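Local atomic coordinates of AlyGC (Glaciecola chathamensis, PDB entry 5GKD), a protein that cleaves alginate as a polysaccharide lyase of family 6, probably by calcium-assisted beta-elimination. Residues 179-193 against 209-223. Sequence-based numbering, arbitrary orientation.
With CA (calcium ion), chain E; GOL (glycerol), chain F; PO4 (phosphate ion), chain H.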
loop_
_atom_site.group_PDB
_atom_site.type_symbol
_atom_site.label_atom_id
_atom_site.label_comp_id
_atom_site.label_asym_id
_atom_site.label_seq_id
_atom_site.Cartn_x
_atom_site.Cartn_y
_atom_site.Cartn_z
ATOM N N SER A 179 -15.107 5.330 -6.837
ATOM C CA SER A 179 -14.552 6.411 -7.639
ATOM C C SER A 179 -15.276 6.402 -8.973
ATOM O O SER A 179 -16.146 5.561 -9.222
ATOM C CB SER A 179 -13.046 6.269 -7.851
ATOM O OG SER A 179 -12.761 5.467 -8.974
ATOM N N ASN A 180 -14.898 7.332 -9.839
ATOM C CA ASN A 180 -15.319 7.259 -11.226
ATOM C C ASN A 180 -14.727 6.017 -11.898
ATOM O O ASN A 180 -13.745 5.437 -11.442
ATOM C CB ASN A 180 -14.906 8.523 -11.979
ATOM C CG ASN A 180 -15.733 8.750 -13.246
ATOM O OD1 ASN A 180 -15.381 9.568 -14.089
ATOM N ND2 ASN A 180 -16.831 8.041 -13.367
ATOM N N GLY A 181 -15.369 5.587 -12.975
ATOM C CA GLY A 181 -14.901 4.462 -13.755
ATOM C C GLY A 181 -15.558 3.131 -13.472
ATOM O O GLY A 181 -14.947 2.097 -13.750
ATOM N N GLY A 182 -16.781 3.118 -12.946
ATOM C CA GLY A 182 -17.455 1.866 -12.648
ATOM C C GLY A 182 -18.660 1.574 -13.517
ATOM O O GLY A 182 -19.605 0.918 -13.075
ATOM N N GLU A 183 -18.639 2.068 -14.752
ATOM C CA GLU A 183 -19.787 1.945 -15.642
ATOM C C GLU A 183 -20.009 0.490 -16.045
ATOM O O GLU A 183 -19.075 -0.307 -16.114
ATOM C CB GLU A 183 -19.587 2.800 -16.897
ATOM C CG GLU A 183 -19.385 4.281 -16.650
ATOM C CD GLU A 183 -17.920 4.672 -16.517
ATOM O OE1 GLU A 183 -17.087 3.782 -16.312
ATOM O OE2 GLU A 183 -17.600 5.871 -16.639
ATOM N N THR A 184 -21.265 0.146 -16.296
ATOM C CA THR A 184 -21.559 -1.168 -16.840
ATOM C C THR A 184 -21.388 -1.188 -18.355
ATOM O O THR A 184 -20.795 -2.121 -18.891
ATOM C CB THR A 184 -22.969 -1.602 -16.428
ATOM O OG1 THR A 184 -22.988 -1.843 -15.014
ATOM C CG2 THR A 184 -23.382 -2.883 -17.142
ATOM N N LEU A 185 -21.854 -0.149 -19.052
ATOM C CA LEU A 185 -21.790 -0.068 -20.510
ATOM C C LEU A 185 -21.403 1.354 -20.900
ATOM O O LEU A 185 -22.071 2.307 -20.503
ATOM C CB LEU A 185 -23.146 -0.449 -21.131
ATOM C CG LEU A 185 -23.333 -0.966 -22.572
ATOM C CD1 LEU A 185 -24.652 -0.504 -23.163
ATOM C CD2 LEU A 185 -22.217 -0.628 -23.494
ATOM N N ARG A 186 -20.342 1.503 -21.679
ATOM C CA ARG A 186 -19.935 2.791 -22.228
ATOM C C ARG A 186 -19.897 2.689 -23.751
ATOM O O ARG A 186 -19.262 1.785 -24.295
ATOM C CB ARG A 186 -18.561 3.197 -21.701
ATOM C CG ARG A 186 -18.043 4.513 -22.263
ATOM C CD ARG A 186 -16.596 4.742 -21.852
ATOM N NE ARG A 186 -15.697 4.015 -22.739
ATOM C CZ ARG A 186 -14.511 3.528 -22.384
ATOM N NH1 ARG A 186 -14.064 3.695 -21.145
ATOM N NH2 ARG A 186 -13.774 2.873 -23.266
ATOM N N ILE A 187 -20.557 3.607 -24.446
ATOM C CA ILE A 187 -20.569 3.563 -25.906
ATOM C C ILE A 187 -19.742 4.736 -26.413
ATOM O O ILE A 187 -20.233 5.864 -26.551
ATOM C CB ILE A 187 -21.987 3.572 -26.473
ATOM C CG1 ILE A 187 -22.820 2.500 -25.778
ATOM C CG2 ILE A 187 -21.956 3.279 -27.970
ATOM C CD1 ILE A 187 -24.291 2.583 -26.127
ATOM N N GLY A 188 -18.492 4.466 -26.723
ATOM C CA GLY A 188 -17.610 5.504 -27.177
ATOM C C GLY A 188 -16.837 6.118 -26.035
ATOM O O GLY A 188 -16.799 5.628 -24.901
ATOM N N THR A 189 -16.240 7.255 -26.357
ATOM C CA THR A 189 -15.291 7.933 -25.499
ATOM C C THR A 189 -15.353 9.402 -25.888
ATOM O O THR A 189 -15.815 9.741 -26.980
ATOM C CB THR A 189 -13.901 7.299 -25.690
ATOM O OG1 THR A 189 -13.393 6.830 -24.432
ATOM C CG2 THR A 189 -12.950 8.233 -26.343
ATOM N N SER A 190 -14.947 10.287 -24.980
ATOM C CA SER A 190 -15.114 11.710 -25.266
ATOM C C SER A 190 -14.386 12.114 -26.553
ATOM O O SER A 190 -14.914 12.895 -27.351
ATOM C CB SER A 190 -14.633 12.543 -24.079
ATOM O OG SER A 190 -13.232 12.455 -23.953
ATOM N N HIS A 191 -13.188 11.572 -26.780
ATOM C CA HIS A 191 -12.399 11.879 -27.978
ATOM C C HIS A 191 -13.191 11.649 -29.264
ATOM O O HIS A 191 -13.084 12.424 -30.218
ATOM C CB HIS A 191 -11.141 11.006 -27.970
ATOM C CG HIS A 191 -9.987 11.554 -28.745
ATOM N ND1 HIS A 191 -9.962 11.587 -30.124
ATOM C CD2 HIS A 191 -8.784 12.022 -28.334
ATOM C CE1 HIS A 191 -8.807 12.087 -30.529
ATOM N NE2 HIS A 191 -8.074 12.359 -29.463
ATOM N N HIS A 192 -14.012 10.601 -29.292
ATOM C CA HIS A 192 -14.722 10.153 -30.480
ATOM C C HIS A 192 -16.234 10.346 -30.381
ATOM O O HIS A 192 -16.983 9.730 -31.146
ATOM C CB HIS A 192 -14.379 8.687 -30.733
ATOM C CG HIS A 192 -12.918 8.450 -30.844
ATOM N ND1 HIS A 192 -12.155 9.019 -31.844
ATOM C CD2 HIS A 192 -12.062 7.753 -30.066
ATOM C CE1 HIS A 192 -10.895 8.664 -31.687
ATOM N NE2 HIS A 192 -10.811 7.897 -30.617
ATOM N N SER A 193 -16.688 11.204 -29.470
ATOM C CA SER A 193 -18.111 11.339 -29.196
ATOM C C SER A 193 -18.862 12.078 -30.289
ATOM O O SER A 193 -20.083 11.949 -30.366
ATOM C CB SER A 193 -18.324 12.030 -27.850
ATOM O OG SER A 193 -17.631 13.262 -27.797
ATOM N N CYS A 209 -26.699 -2.915 -10.928
ATOM C CA CYS A 209 -25.444 -2.381 -11.448
ATOM C C CYS A 209 -25.173 -1.090 -10.693
ATOM O O CYS A 209 -25.775 -0.054 -10.974
ATOM C CB CYS A 209 -25.528 -2.185 -12.960
ATOM S SG CYS A 209 -25.743 -3.777 -13.828
ATOM N N ASN A 210 -24.272 -1.167 -9.710
ATOM C CA ASN A 210 -24.075 -0.120 -8.713
ATOM C C ASN A 210 -22.667 0.478 -8.761
ATOM O O ASN A 210 -22.211 1.065 -7.775
ATOM C CB ASN A 210 -24.358 -0.675 -7.316
ATOM C CG ASN A 210 -25.789 -1.144 -7.146
ATOM O OD1 ASN A 210 -26.615 -1.013 -8.056
ATOM N ND2 ASN A 210 -26.101 -1.688 -5.961
ATOM N N GLY A 211 -21.962 0.335 -9.888
ATOM C CA GLY A 211 -20.572 0.763 -9.948
ATOM C C GLY A 211 -20.378 2.238 -9.648
ATOM O O GLY A 211 -19.414 2.619 -8.969
ATOM N N GLU A 212 -21.296 3.083 -10.124
ATOM C CA GLU A 212 -21.151 4.539 -10.063
ATOM C C GLU A 212 -22.404 5.221 -10.606
ATOM O O GLU A 212 -23.387 4.552 -10.933
ATOM C CB GLU A 212 -19.941 5.003 -10.861
ATOM C CG GLU A 212 -20.025 4.583 -12.320
ATOM C CD GLU A 212 -19.363 5.579 -13.253
ATOM O OE1 GLU A 212 -18.173 5.422 -13.592
ATOM O OE2 GLU A 212 -20.043 6.537 -13.631
ATOM N N VAL A 213 -22.368 6.541 -10.770
ATOM C CA VAL A 213 -23.575 7.247 -11.196
ATOM C C VAL A 213 -24.021 6.824 -12.595
ATOM O O VAL A 213 -25.218 6.843 -12.902
ATOM C CB VAL A 213 -23.372 8.770 -11.112
ATOM C CG1 VAL A 213 -22.458 9.259 -12.217
ATOM C CG2 VAL A 213 -24.735 9.474 -11.157
ATOM N N GLU A 214 -23.096 6.445 -13.471
ATOM C CA GLU A 214 -23.458 6.032 -14.820
ATOM C C GLU A 214 -23.506 4.514 -14.882
ATOM O O GLU A 214 -22.472 3.857 -14.784
ATOM C CB GLU A 214 -22.476 6.568 -15.851
ATOM C CG GLU A 214 -22.407 8.079 -15.968
ATOM C CD GLU A 214 -21.428 8.480 -17.043
ATOM O OE1 GLU A 214 -20.226 8.264 -16.842
ATOM O OE2 GLU A 214 -21.857 8.972 -18.099
ATOM N N ILE A 215 -24.712 3.966 -15.016
ATOM C CA ILE A 215 -24.870 2.574 -15.421
ATOM C C ILE A 215 -24.472 2.417 -16.880
ATOM O O ILE A 215 -23.597 1.616 -17.224
ATOM C CB ILE A 215 -26.322 2.101 -15.203
ATOM C CG1 ILE A 215 -26.755 2.204 -13.745
ATOM C CG2 ILE A 215 -26.533 0.676 -15.720
ATOM C CD1 ILE A 215 -28.272 2.166 -13.635
ATOM N N ILE A 216 -25.148 3.154 -17.755
ATOM C CA ILE A 216 -24.798 3.300 -19.163
ATOM C C ILE A 216 -24.266 4.709 -19.372
ATOM O O ILE A 216 -24.879 5.679 -18.920
ATOM C CB ILE A 216 -26.011 3.054 -20.079
ATOM C CG1 ILE A 216 -26.543 1.630 -19.900
ATOM C CG2 ILE A 216 -25.638 3.363 -21.508
ATOM C CD1 ILE A 216 -27.748 1.304 -20.757
ATOM N N SER A 217 -23.142 4.823 -20.059
ATOM C CA SER A 217 -22.514 6.105 -20.357
ATOM C C SER A 217 -22.465 6.215 -21.874
ATOM O O SER A 217 -21.585 5.624 -22.507
ATOM C CB SER A 217 -21.121 6.187 -19.735
ATOM O OG SER A 217 -20.513 7.465 -19.908
ATOM N N ASN A 218 -23.432 6.913 -22.474
ATOM C CA ASN A 218 -23.416 7.085 -23.919
ATOM C C ASN A 218 -22.484 8.235 -24.283
ATOM O O ASN A 218 -22.629 9.342 -23.762
ATOM C CB ASN A 218 -24.817 7.339 -24.467
ATOM C CG ASN A 218 -24.868 7.204 -25.964
ATOM O OD1 ASN A 218 -24.853 6.093 -26.494
ATOM N ND2 ASN A 218 -24.891 8.334 -26.662
ATOM N N LYS A 219 -21.521 7.967 -25.164
ATOM C CA LYS A 219 -20.459 8.918 -25.503
ATOM C C LYS A 219 -20.182 8.887 -26.999
ATOM O O LYS A 219 -19.038 8.802 -27.443
ATOM C CB LYS A 219 -19.171 8.626 -24.732
ATOM C CG LYS A 219 -19.191 8.994 -23.240
ATOM C CD LYS A 219 -17.805 8.770 -22.613
ATOM C CE LYS A 219 -17.731 9.237 -21.166
ATOM N NZ LYS A 219 -16.474 8.807 -20.493
ATOM N N SER A 220 -21.237 8.910 -27.796
ATOM C CA SER A 220 -21.114 8.919 -29.248
ATOM C C SER A 220 -22.486 9.257 -29.814
ATOM O O SER A 220 -23.455 9.446 -29.068
ATOM C CB SER A 220 -20.597 7.588 -29.777
ATOM O OG SER A 220 -21.311 6.511 -29.206
ATOM N N GLY A 221 -22.570 9.291 -31.142
ATOM C CA GLY A 221 -23.749 9.783 -31.826
ATOM C C GLY A 221 -24.672 8.698 -32.344
ATOM O O GLY A 221 -24.235 7.625 -32.744
ATOM N N LYS A 222 -25.969 9.010 -32.327
ATOM C CA LYS A 222 -26.995 8.271 -33.072
ATOM C C LYS A 222 -27.079 6.804 -32.656
ATOM O O LYS A 222 -27.254 5.905 -33.481
ATOM C CB LYS A 222 -26.774 8.409 -34.579
ATOM C CG LYS A 222 -26.538 9.858 -35.002
ATOM C CD LYS A 222 -27.426 10.275 -36.156
ATOM C CE LYS A 222 -26.702 11.197 -37.139
ATOM N NZ LYS A 222 -25.981 12.328 -36.519
ATOM N N ASN A 223 -26.978 6.560 -31.367
ATOM C CA ASN A 223 -27.184 5.227 -30.844
ATOM C C ASN A 223 -28.637 5.077 -30.435
ATOM O O ASN A 223 -29.354 6.055 -30.269
ATOM C CB ASN A 223 -26.249 4.973 -29.663
ATOM C CG ASN A 223 -24.792 5.103 -30.055
ATOM O OD1 ASN A 223 -24.384 4.607 -31.105
ATOM N ND2 ASN A 223 -24.006 5.799 -29.230
HETATM CA CA CA E . -18.534 7.764 -15.153
HETATM C C1 GOL F . -13.102 9.489 -21.675
HETATM O O1 GOL F . -14.392 9.548 -22.249
HETATM C C2 GOL F . -12.606 10.920 -21.459
HETATM O O2 GOL F . -13.647 11.764 -21.029
HETATM C C3 GOL F . -11.502 11.072 -20.431
HETATM O O3 GOL F . -11.627 12.418 -20.016
HETATM P P PO4 H . -17.484 10.395 -17.315
HETATM O O1 PO4 H . -18.646 9.875 -18.118
HETATM O O2 PO4 H . -17.056 9.294 -16.427
HETATM O O3 PO4 H . -17.924 11.644 -16.505
HETATM O O4 PO4 H . -16.351 10.602 -18.293
HETATM O O HOH W 1 -18.328 4.386 -7.245
HETATM O O HOH W 2 -22.307 0.100 -13.110
HETATM O O HOH W 3 -17.908 6.786 -19.174
HETATM O O HOH W 4 -19.237 9.915 -14.108
#
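Glu183 and Glu212 reach the same calcium ion across two neighbouring coils of a right-handed parallel beta-helix, the fold of this lyase family. Glu183 binds through OE2, its chain bent at chi2 (92°), while Glu212 chelates with both oxygens, OE2 the nearer at 2.5 Å. Glu214 adds OE1 at 2.4 Å, and an oxygen of a phosphate, probably from the crystallisation liquor, and a water fill further positions. Asn180 completes the site, but its modelled ND2 lies 2.5 Å from calcium; the amide is probably flipped, since OD1 is the expected ligand. Glu212 OE1 is gripped by Gly181 N and Gly182 N, the latter 2.8 Å away on the anti lone pair, and Glu214 N holds OE2, fixing both ends of the carboxylate. Ser217 OG meets Glu214 OE2 at 2.7 Å from above the carboxylate plane. Another water links Glu183 OE2 with Lys219 NZ, which donates to phosphate O4 at 2.8 Å.

Beyond the metal, strands 185-188 and 217-219 run parallel. Ile215 O takes Thr184 N and Leu185 N; Ser217 bonds Leu185 O and Ile187 N. Ile187 O receives Lys219 N and Ser220 OG (2.9 Å) from opposite faces of its carbonyl plane.

On the inward face, Leu185 CB packs on Ile216 CG1 at 4.2 Å, and Ile187 CG2 lies against Asn223 ND2, itself held by Asn218 OD1 and Ser220 OG.

Three carboxylates so close would probably repel one another without the cation; calcium thus ties the coils together beside an anion-binding pocket, marked by the phosphate that Arg240 also holds, consistent with receiving acidic substrate.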